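Local coordinates for IroE protein (Escherichia coli, PDB 2GZS) that hydrolyses the trilactone of the siderophore enterobactin and its glucosylated forms, preferring the iron-free molecules and tending to cut only once to give linear trimers, at residues 143-148 with 166-171; 46-51 with 257-262. All coordinates share one frame; numbering follows the deposited sequence.

Contact 1: residues 143-148 with 166-171; sequences RGLWGH and RSYYSA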
ATOM      1  N   ARG A 143      -3.949  -3.470 -10.547  1.00 13.67           N
ATOM      2  CA  ARG A 143      -3.789  -3.881  -9.138  1.00 12.12           C
ATOM      3  C   ARG A 143      -2.691  -3.064  -8.474  1.00 11.60           C
ATOM      4  O   ARG A 143      -1.569  -3.056  -8.976  1.00 15.19           O
ATOM      5  CB  ARG A 143      -3.458  -5.371  -9.090  1.00 16.34           C
ATOM      6  CG  ARG A 143      -3.449  -5.902  -7.658  1.00 19.64           C
ATOM      7  CD  ARG A 143      -3.129  -7.359  -7.705  1.00 23.16           C
ATOM      8  NE  ARG A 143      -4.179  -8.327  -8.124  1.00 19.22           N
ATOM      9  CZ  ARG A 143      -3.900  -9.297  -9.002  1.00 22.22           C
ATOM     10  NH1 ARG A 143      -2.713  -9.533  -9.568  1.00 21.23           N
ATOM     11  NH2 ARG A 143      -4.823 -10.168  -9.374  1.00 20.67           N
ATOM     12  N   GLY A 144      -3.063  -2.396  -7.381  1.00 10.49           N
ATOM     13  CA  GLY A 144      -2.038  -1.528  -6.716  1.00  9.85           C
ATOM     14  C   GLY A 144      -1.941  -1.904  -5.251  1.00  9.91           C
ATOM     15  O   GLY A 144      -2.698  -2.612  -4.641  1.00  8.43           O
ATOM     16  N   LEU A 145      -0.807  -1.391  -4.673  1.00  9.71           N
ATOM     17  CA  LEU A 145      -0.423  -1.624  -3.271  1.00  9.93           C
ATOM     18  C   LEU A 145      -0.050  -0.275  -2.651  1.00  6.77           C
ATOM     19  O   LEU A 145       0.734   0.434  -3.305  1.00  9.10           O
ATOM     20  CB  LEU A 145       0.765  -2.610  -3.255  1.00  8.86           C
ATOM     21  CG  LEU A 145       1.311  -2.860  -1.790  1.00  8.83           C
ATOM     22  CD1 LEU A 145       0.315  -3.660  -0.979  1.00 11.36           C
ATOM     23  CD2 LEU A 145       2.614  -3.626  -1.947  1.00 11.45           C
ATOM     24  N   TRP A 146      -0.516   0.045  -1.479  1.00  8.54           N
ATOM     25  CA  TRP A 146      -0.172   1.290  -0.771  1.00  7.94           C
ATOM     26  C   TRP A 146       0.189   0.962   0.664  1.00  8.53           C
ATOM     27  O   TRP A 146      -0.403   0.135   1.336  1.00  8.67           O
ATOM     28  CB  TRP A 146      -1.443   2.239  -0.765  1.00  8.58           C
ATOM     29  CG  TRP A 146      -1.221   3.471   0.110  1.00  7.70           C
ATOM     30  CD1 TRP A 146      -0.686   4.683  -0.299  1.00  7.85           C
ATOM     31  CD2 TRP A 146      -1.520   3.585   1.521  1.00  8.82           C
ATOM     32  NE1 TRP A 146      -0.651   5.501   0.811  1.00  9.54           N
ATOM     33  CE2 TRP A 146      -1.138   4.910   1.919  1.00  7.14           C
ATOM     34  CE3 TRP A 146      -2.067   2.696   2.474  1.00  8.32           C
ATOM     35  CZ2 TRP A 146      -1.307   5.346   3.257  1.00  8.37           C
ATOM     36  CZ3 TRP A 146      -2.231   3.152   3.815  1.00  8.28           C
ATOM     37  CH2 TRP A 146      -1.845   4.462   4.143  1.00  9.71           C
ATOM     38  N   GLY A 147       1.177   1.785   1.156  1.00  9.50           N
ATOM     39  CA  GLY A 147       1.498   1.764   2.587  1.00  8.92           C
ATOM     40  C   GLY A 147       2.272   3.025   2.987  1.00  6.85           C
ATOM     41  O   GLY A 147       2.864   3.640   2.116  1.00  8.98           O
ATOM     42  N   HIS A 148       2.174   3.289   4.313  1.00  7.11           N
ATOM     43  CA  HIS A 148       2.822   4.494   4.850  1.00 10.19           C
ATOM     44  C   HIS A 148       3.814   4.125   5.962  1.00  7.38           C
ATOM     45  O   HIS A 148       3.527   3.306   6.789  1.00  8.72           O
ATOM     46  CB  HIS A 148       1.708   5.409   5.439  1.00  9.75           C
ATOM     47  CG  HIS A 148       2.195   6.650   6.149  1.00 12.82           C
ATOM     48  ND1 HIS A 148       2.383   6.660   7.518  1.00 12.56           N
ATOM     49  CD2 HIS A 148       2.514   7.869   5.667  1.00 14.63           C
ATOM     50  CE1 HIS A 148       2.800   7.884   7.829  1.00 11.77           C
ATOM     51  NE2 HIS A 148       2.905   8.655   6.771  1.00 13.46           N
ATOM     52  N   ARG A 166       0.803  -4.048 -10.082  1.00 13.70           N
ATOM     53  CA  ARG A 166       1.285  -3.202 -11.150  1.00 12.17           C
ATOM     54  C   ARG A 166       1.592  -1.785 -10.683  1.00 12.01           C
ATOM     55  O   ARG A 166       2.401  -1.100 -11.321  1.00 15.49           O
ATOM     56  CB  ARG A 166       0.214  -3.177 -12.264  1.00 18.77           C
ATOM     57  CG  ARG A 166       0.157  -4.566 -12.932  1.00 22.72           C
ATOM     58  CD  ARG A 166       1.380  -4.776 -13.819  1.00 37.21           C
ATOM     59  NE  ARG A 166       1.258  -4.069 -15.090  1.00 58.62           N
ATOM     60  CZ  ARG A 166       0.938  -4.619 -16.259  1.00 59.81           C
ATOM     61  NH1 ARG A 166       0.691  -5.916 -16.344  1.00 51.58           N
ATOM     62  NH2 ARG A 166       0.858  -3.869 -17.343  1.00 84.27           N
ATOM     63  N   SER A 167       0.934  -1.327  -9.632  1.00 10.54           N
ATOM     64  CA  SER A 167       1.169   0.022  -9.146  1.00 11.97           C
ATOM     65  C   SER A 167       1.558  -0.020  -7.658  1.00 10.48           C
ATOM     66  O   SER A 167       0.949  -0.730  -6.874  1.00 12.11           O
ATOM     67  CB  SER A 167      -0.090   0.911  -9.322  1.00 16.06           C
ATOM     68  OG  SER A 167      -0.160   1.190 -10.740  1.00 17.20           O
ATOM     69  N   TYR A 168       2.611   0.755  -7.363  1.00  9.05           N
ATOM     70  CA  TYR A 168       3.179   0.677  -5.990  1.00  9.26           C
ATOM     71  C   TYR A 168       3.197   2.087  -5.392  1.00  9.24           C
ATOM     72  O   TYR A 168       3.991   2.913  -5.950  1.00 12.90           O
ATOM     73  CB  TYR A 168       4.579   0.084  -6.092  1.00  8.99           C
ATOM     74  CG  TYR A 168       4.590  -1.393  -6.510  1.00 10.08           C
ATOM     75  CD1 TYR A 168       4.748  -2.415  -5.622  1.00  8.32           C
ATOM     76  CD2 TYR A 168       4.410  -1.667  -7.884  1.00  9.79           C
ATOM     77  CE1 TYR A 168       4.735  -3.756  -6.019  1.00 10.47           C
ATOM     78  CE2 TYR A 168       4.412  -3.003  -8.314  1.00  9.79           C
ATOM     79  CZ  TYR A 168       4.587  -3.998  -7.390  1.00 13.00           C
ATOM     80  OH  TYR A 168       4.580  -5.328  -7.817  1.00 13.44           O
ATOM     81  N   TYR A 169       2.451   2.384  -4.372  1.00  6.54           N
ATOM     82  CA  TYR A 169       2.390   3.726  -3.802  1.00  7.91           C
ATOM     83  C   TYR A 169       3.054   3.667  -2.397  1.00  8.38           C
ATOM     84  O   TYR A 169       2.531   3.128  -1.437  1.00  8.79           O
ATOM     85  CB  TYR A 169       0.931   4.112  -3.626  1.00  8.66           C
ATOM     86  CG  TYR A 169       0.125   4.263  -4.903  1.00  9.43           C
ATOM     87  CD1 TYR A 169       0.089   5.503  -5.533  1.00 11.96           C
ATOM     88  CD2 TYR A 169      -0.572   3.176  -5.429  1.00  9.59           C
ATOM     89  CE1 TYR A 169      -0.633   5.698  -6.715  1.00 12.52           C
ATOM     90  CE2 TYR A 169      -1.314   3.376  -6.587  1.00 12.66           C
ATOM     91  CZ  TYR A 169      -1.333   4.607  -7.184  1.00 11.76           C
ATOM     92  OH  TYR A 169      -2.095   4.719  -8.353  1.00 16.08           O
ATOM     93  N   SER A 170       4.259   4.229  -2.394  1.00  8.90           N
ATOM     94  CA  SER A 170       5.112   4.153  -1.203  1.00  8.35           C
ATOM     95  C   SER A 170       5.082   5.504  -0.487  1.00  8.82           C
ATOM     96  O   SER A 170       5.694   6.435  -1.066  1.00  9.76           O
ATOM     97  CB  SER A 170       6.555   3.830  -1.621  1.00  8.97           C
ATOM     98  OG  SER A 170       7.351   3.816  -0.429  1.00  9.83           O
ATOM     99  N   ALA A 171       4.409   5.543   0.631  1.00  7.64           N
ATOM    100  CA  ALA A 171       4.264   6.844   1.325  1.00  8.71           C
ATOM    101  C   ALA A 171       5.161   6.934   2.573  1.00 10.34           C
ATOM    102  O   ALA A 171       5.236   5.993   3.337  1.00  9.36           O
ATOM    103  CB  ALA A 171       2.800   7.016   1.692  1.00  9.97           C
TER

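Contact 2: residues 46-51 with 257-262; sequences LYMLDG and QALLDI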
ATOM      1  N   LEU A  46      -7.058  -1.670  -4.994  1.00 10.29           N
ATOM      2  CA  LEU A  46      -5.902  -1.138  -4.259  1.00  8.68           C
ATOM      3  C   LEU A  46      -5.867  -1.852  -2.904  1.00 10.76           C
ATOM      4  O   LEU A  46      -6.842  -1.777  -2.160  1.00  9.24           O
ATOM      5  CB  LEU A  46      -6.065   0.366  -4.122  1.00  9.59           C
ATOM      6  CG  LEU A  46      -4.826   1.047  -3.460  1.00 13.06           C
ATOM      7  CD1 LEU A  46      -3.514   0.841  -4.179  1.00 11.75           C
ATOM      8  CD2 LEU A  46      -5.128   2.534  -3.299  1.00 16.53           C
ATOM      9  N   TYR A  47      -4.757  -2.532  -2.629  1.00  8.90           N
ATOM     10  CA  TYR A  47      -4.473  -3.203  -1.377  1.00  8.55           C
ATOM     11  C   TYR A  47      -3.748  -2.216  -0.439  1.00  7.07           C
ATOM     12  O   TYR A  47      -2.783  -1.597  -0.957  1.00 10.15           O
ATOM     13  CB  TYR A  47      -3.591  -4.435  -1.635  1.00  9.01           C
ATOM     14  CG  TYR A  47      -4.371  -5.597  -2.272  1.00  9.25           C
ATOM     15  CD1 TYR A  47      -4.833  -6.628  -1.464  1.00 12.18           C
ATOM     16  CD2 TYR A  47      -4.606  -5.551  -3.629  1.00 10.84           C
ATOM     17  CE1 TYR A  47      -5.563  -7.709  -2.010  1.00 12.85           C
ATOM     18  CE2 TYR A  47      -5.328  -6.627  -4.161  1.00 10.90           C
ATOM     19  CZ  TYR A  47      -5.767  -7.646  -3.366  1.00 10.97           C
ATOM     20  OH  TYR A  47      -6.496  -8.696  -3.958  1.00 13.53           O
HETATM   21  N   MSE A  48      -4.231  -2.045   0.760  1.00  7.63           N
HETATM   22  CA  MSE A  48      -3.756  -0.968   1.620  1.00  9.05           C
HETATM   23  C   MSE A  48      -3.367  -1.508   2.987  1.00  9.53           C
HETATM   24  O   MSE A  48      -4.135  -2.172   3.665  1.00  9.08           O
HETATM   25  CB  MSE A  48      -4.917   0.057   1.796  1.00 10.77           C
HETATM   26  CG  MSE A  48      -5.310   0.556   0.360  1.00 10.95           C
HETATM   27 SE   MSE A  48      -6.529   2.081   0.423  1.00 13.17          SE
HETATM   28  CE  MSE A  48      -7.268   0.913   1.729  1.00 44.27           C
ATOM     29  N   LEU A  49      -2.094  -1.198   3.355  1.00  6.68           N
ATOM     30  CA  LEU A  49      -1.677  -1.638   4.689  1.00  7.20           C
ATOM     31  C   LEU A  49      -2.252  -0.746   5.806  1.00  9.18           C
ATOM     32  O   LEU A  49      -2.924   0.258   5.562  1.00  9.73           O
ATOM     33  CB  LEU A  49      -0.149  -1.601   4.745  1.00  9.93           C
ATOM     34  CG  LEU A  49       0.582  -2.435   3.677  1.00 15.97           C
ATOM     35  CD1 LEU A  49       2.074  -2.582   4.077  1.00 11.77           C
ATOM     36  CD2 LEU A  49       0.010  -3.716   3.224  1.00 18.37           C
ATOM     37  N   ASP A  50      -1.997  -1.109   7.056  1.00  8.09           N
ATOM     38  CA  ASP A  50      -2.612  -0.431   8.191  1.00  9.33           C
ATOM     39  C   ASP A  50      -4.113  -0.309   8.027  1.00  9.35           C
ATOM     40  O   ASP A  50      -4.690   0.765   8.190  1.00 10.49           O
ATOM     41  CB  ASP A  50      -1.936   0.942   8.424  1.00 12.18           C
ATOM     42  CG  ASP A  50      -0.481   0.764   8.868  1.00  9.41           C
ATOM     43  OD1 ASP A  50      -0.243  -0.133   9.732  1.00 10.64           O
ATOM     44  OD2 ASP A  50       0.319   1.568   8.342  1.00 10.68           O
ATOM     45  N   GLY A  51      -4.734  -1.432   7.672  1.00 10.46           N
ATOM     46  CA  GLY A  51      -6.127  -1.366   7.200  1.00 10.00           C
ATOM     47  C   GLY A  51      -7.047  -0.891   8.258  1.00 10.00           C
ATOM     48  O   GLY A  51      -8.100  -0.325   7.877  1.00 10.27           O
ATOM     49  N   GLN A 257      -5.092  10.079  -1.975  1.00  9.29           N
ATOM     50  CA  GLN A 257      -4.619  10.406  -3.299  1.00 10.74           C
ATOM     51  C   GLN A 257      -4.281   9.141  -4.099  1.00  9.51           C
ATOM     52  O   GLN A 257      -4.485   9.109  -5.297  1.00  9.98           O
ATOM     53  CB  GLN A 257      -3.443  11.421  -3.258  1.00 10.25           C
ATOM     54  CG  GLN A 257      -3.003  11.830  -4.672  1.00 12.37           C
ATOM     55  CD  GLN A 257      -4.083  12.656  -5.378  1.00 13.40           C
ATOM     56  OE1 GLN A 257      -4.389  13.762  -4.929  1.00 17.45           O
ATOM     57  NE2 GLN A 257      -4.690  12.152  -6.442  1.00 14.82           N
ATOM     58  N   ALA A 258      -3.798   8.098  -3.390  1.00  9.66           N
ATOM     59  CA  ALA A 258      -3.581   6.833  -4.113  1.00 10.28           C
ATOM     60  C   ALA A 258      -4.911   6.255  -4.629  1.00  6.79           C
ATOM     61  O   ALA A 258      -4.916   5.824  -5.770  1.00 10.99           O
ATOM     62  CB  ALA A 258      -2.844   5.863  -3.178  1.00 10.83           C
ATOM     63  N   LEU A 259      -5.895   6.280  -3.753  1.00  8.62           N
ATOM     64  CA  LEU A 259      -7.204   5.788  -4.291  1.00  8.51           C
ATOM     65  C   LEU A 259      -7.665   6.629  -5.469  1.00  9.41           C
ATOM     66  O   LEU A 259      -8.156   6.150  -6.483  1.00 11.88           O
ATOM     67  CB  LEU A 259      -8.197   5.801  -3.140  1.00  7.93           C
ATOM     68  CG  LEU A 259      -8.065   4.689  -2.126  1.00  8.95           C
ATOM     69  CD1 LEU A 259      -8.827   4.949  -0.831  1.00 11.49           C
ATOM     70  CD2 LEU A 259      -8.568   3.352  -2.761  1.00 11.40           C
ATOM     71  N   LEU A 260      -7.556   7.946  -5.324  1.00  9.41           N
ATOM     72  CA  LEU A 260      -8.037   8.821  -6.419  1.00 11.11           C
ATOM     73  C   LEU A 260      -7.271   8.578  -7.694  1.00 13.21           C
ATOM     74  O   LEU A 260      -7.789   8.549  -8.830  1.00 12.77           O
ATOM     75  CB  LEU A 260      -7.949  10.287  -5.971  1.00 12.75           C
ATOM     76  CG  LEU A 260      -8.970  10.673  -4.910  1.00 13.73           C
ATOM     77  CD1 LEU A 260      -8.533  11.951  -4.204  1.00 13.25           C
ATOM     78  CD2 LEU A 260     -10.366  10.901  -5.500  1.00 17.06           C
ATOM     79  N   ASP A 261      -5.934   8.384  -7.560  1.00 10.26           N
ATOM     80  CA  ASP A 261      -5.126   8.120  -8.734  1.00 12.19           C
ATOM     81  C   ASP A 261      -5.526   6.806  -9.424  1.00 13.41           C
ATOM     82  O   ASP A 261      -5.645   6.792 -10.657  1.00 13.22           O
ATOM     83  CB  ASP A 261      -3.643   8.137  -8.288  1.00 13.50           C
ATOM     84  CG  ASP A 261      -2.685   8.096  -9.456  1.00 12.60           C
ATOM     85  OD1 ASP A 261      -2.667   8.919 -10.404  1.00 15.25           O
ATOM     86  OD2 ASP A 261      -1.883   7.159  -9.540  1.00 14.70           O
ATOM     87  N   ILE A 262      -5.707   5.730  -8.614  1.00 11.78           N
ATOM     88  CA  ILE A 262      -6.001   4.442  -9.274  1.00 11.76           C
ATOM     89  C   ILE A 262      -7.449   4.476  -9.843  1.00 12.71           C
ATOM     90  O   ILE A 262      -7.661   3.679 -10.771  1.00 14.68           O
ATOM     91  CB  ILE A 262      -5.734   3.268  -8.316  1.00 12.88           C
ATOM     92  CG1 ILE A 262      -5.303   2.003  -9.101  1.00 14.00           C
ATOM     93  CG2 ILE A 262      -6.895   3.004  -7.369  1.00 13.30           C
ATOM     94  CD1 ILE A 262      -5.001   0.892  -8.110  1.00 16.83           C
TER

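Contact 1: residues 143-148 with 166-171
Leu145 and Gly147 provide most of the backbone pairing between strand 143-148 and strand 167-171, which run side by side in the same direction with axes 4.7 Å apart. Leu145 N donates to Ser167 O, while Leu145 O receives Tyr169 N at 2.8 Å in an almost straight bond (N-H...O 174°). Gly147 repeats the pattern: its N-H goes to Tyr169 O, and its carbonyl takes Ala171 N at 2.9 Å. Where the pairing begins, Arg143 O is shared by two donors, Arg166 N at 2.8 Å and Ser167 N at 3.1 Å. Short CA-H...O contacts fill the intervals, among them Trp146 CA to Tyr169 O at 3.3 Å and His148 CA to Ala171 O.

Side-chain contacts are concentrated on the face that carries Trp146, Tyr169 and Ala171. Trp146 has CG anti to the backbone N (chi1 172°), and its side chain crosses that of Tyr169 at about a right angle; the CD1 edge of the indole meets Tyr169 CB at 3.7 Å. The Ala171 CB methyl lies 3.9 Å from Trp146 NE1, which has a weak hydrogen bond to Ser254 OG. The Tyr169 ring in turn has Leu145 O in plane at its edge. Helix 247-262 packs on this face, with Phe251 edge-to-face against both Trp146 and His148. On the other face Leu145 and Tyr168 touch loosely and are packed against helix 150-161.

The two strands and helix 150-161 form a beta-alpha-beta unit of the alpha/beta-hydrolase type. His148 lines the diisopropyl phosphonate pocket, and Ser149, the active-site serine, follows directly, consistent with a nucleophile elbow. The paired backbones and buried ring packing are consistent with a fixed end to strand 143-148, from which this serine follows.

Contact 2: residues 46-51 with 257-262
Leu46 and Met48 meet Ala258, Leu259 and Ile262 with no flat group on either side, so ring faces and edges play no part between these two segments. An aromatic neighbour is Trp146 of strand 143-148, which both Met48 and Ala258 touch. What remains is an apolar fit of aliphatic groups and a selenoether, Met48 being selenomethionine.

Leu46 makes the broadest contact. Its CG lies anti to the backbone N (chi1 -175°), and its CD2 methyl presses on Leu259 CD2 at 3.6 Å. The same CD2 methyl reaches Ala258 CB at 4.0 Å. The two leucine side chains pass at a slant, and Leu46 CB meets Ile262 CD1 at 4.2 Å. With chi2 at -170° the Met48 chain runs extended as far as the selenium, which rests 3.9 Å from Leu259 CD1, the two side chains crossing at about a right angle. Leu259 therefore lies against both strand residues, and it also touches Leu62 and Leu66 of helix 60-66. An alanine at Leu259 would probably open a gap beside Leu46 CD2 and leave the Met48 selenium without its leucine partner.

Strand 46-48 and helix 257-262 run nearly antiparallel, their axes 10.0 Å apart, as when a helix lies on a sheet. All five touching residues are buried and apolar, so helix 257-262 meets this strand through apolar packing alone, away from the catalytic residues; a polar tie to the sheet comes from Asp261, which hydrogen-bonds Tyr169 of strand 167-171.

How the contacts relate
The centres of the two contacts are 7 Å apart, and both reach the mixed central sheet, where strand 43-48 is the neighbour of strand 143-148. Along the chain contact 1 is nested inside contact 2: strand 43-48 comes first, then strands 143-148 and 167-171, and helix 247-262 last. They meet directly. Trp146 N approaches Tyr47 O at 2.8 Å, a probable hydrogen bond between the strands; Leu46 CD1 packs on Gly144; and Tyr169 OH lies 2.7 Å from Asp261 OD2, probably hydrogen-bonded. The closing helix, which begins with the active-site His247, thus lies over the strand that leads to Ser149, joining both catalytic residues to one core.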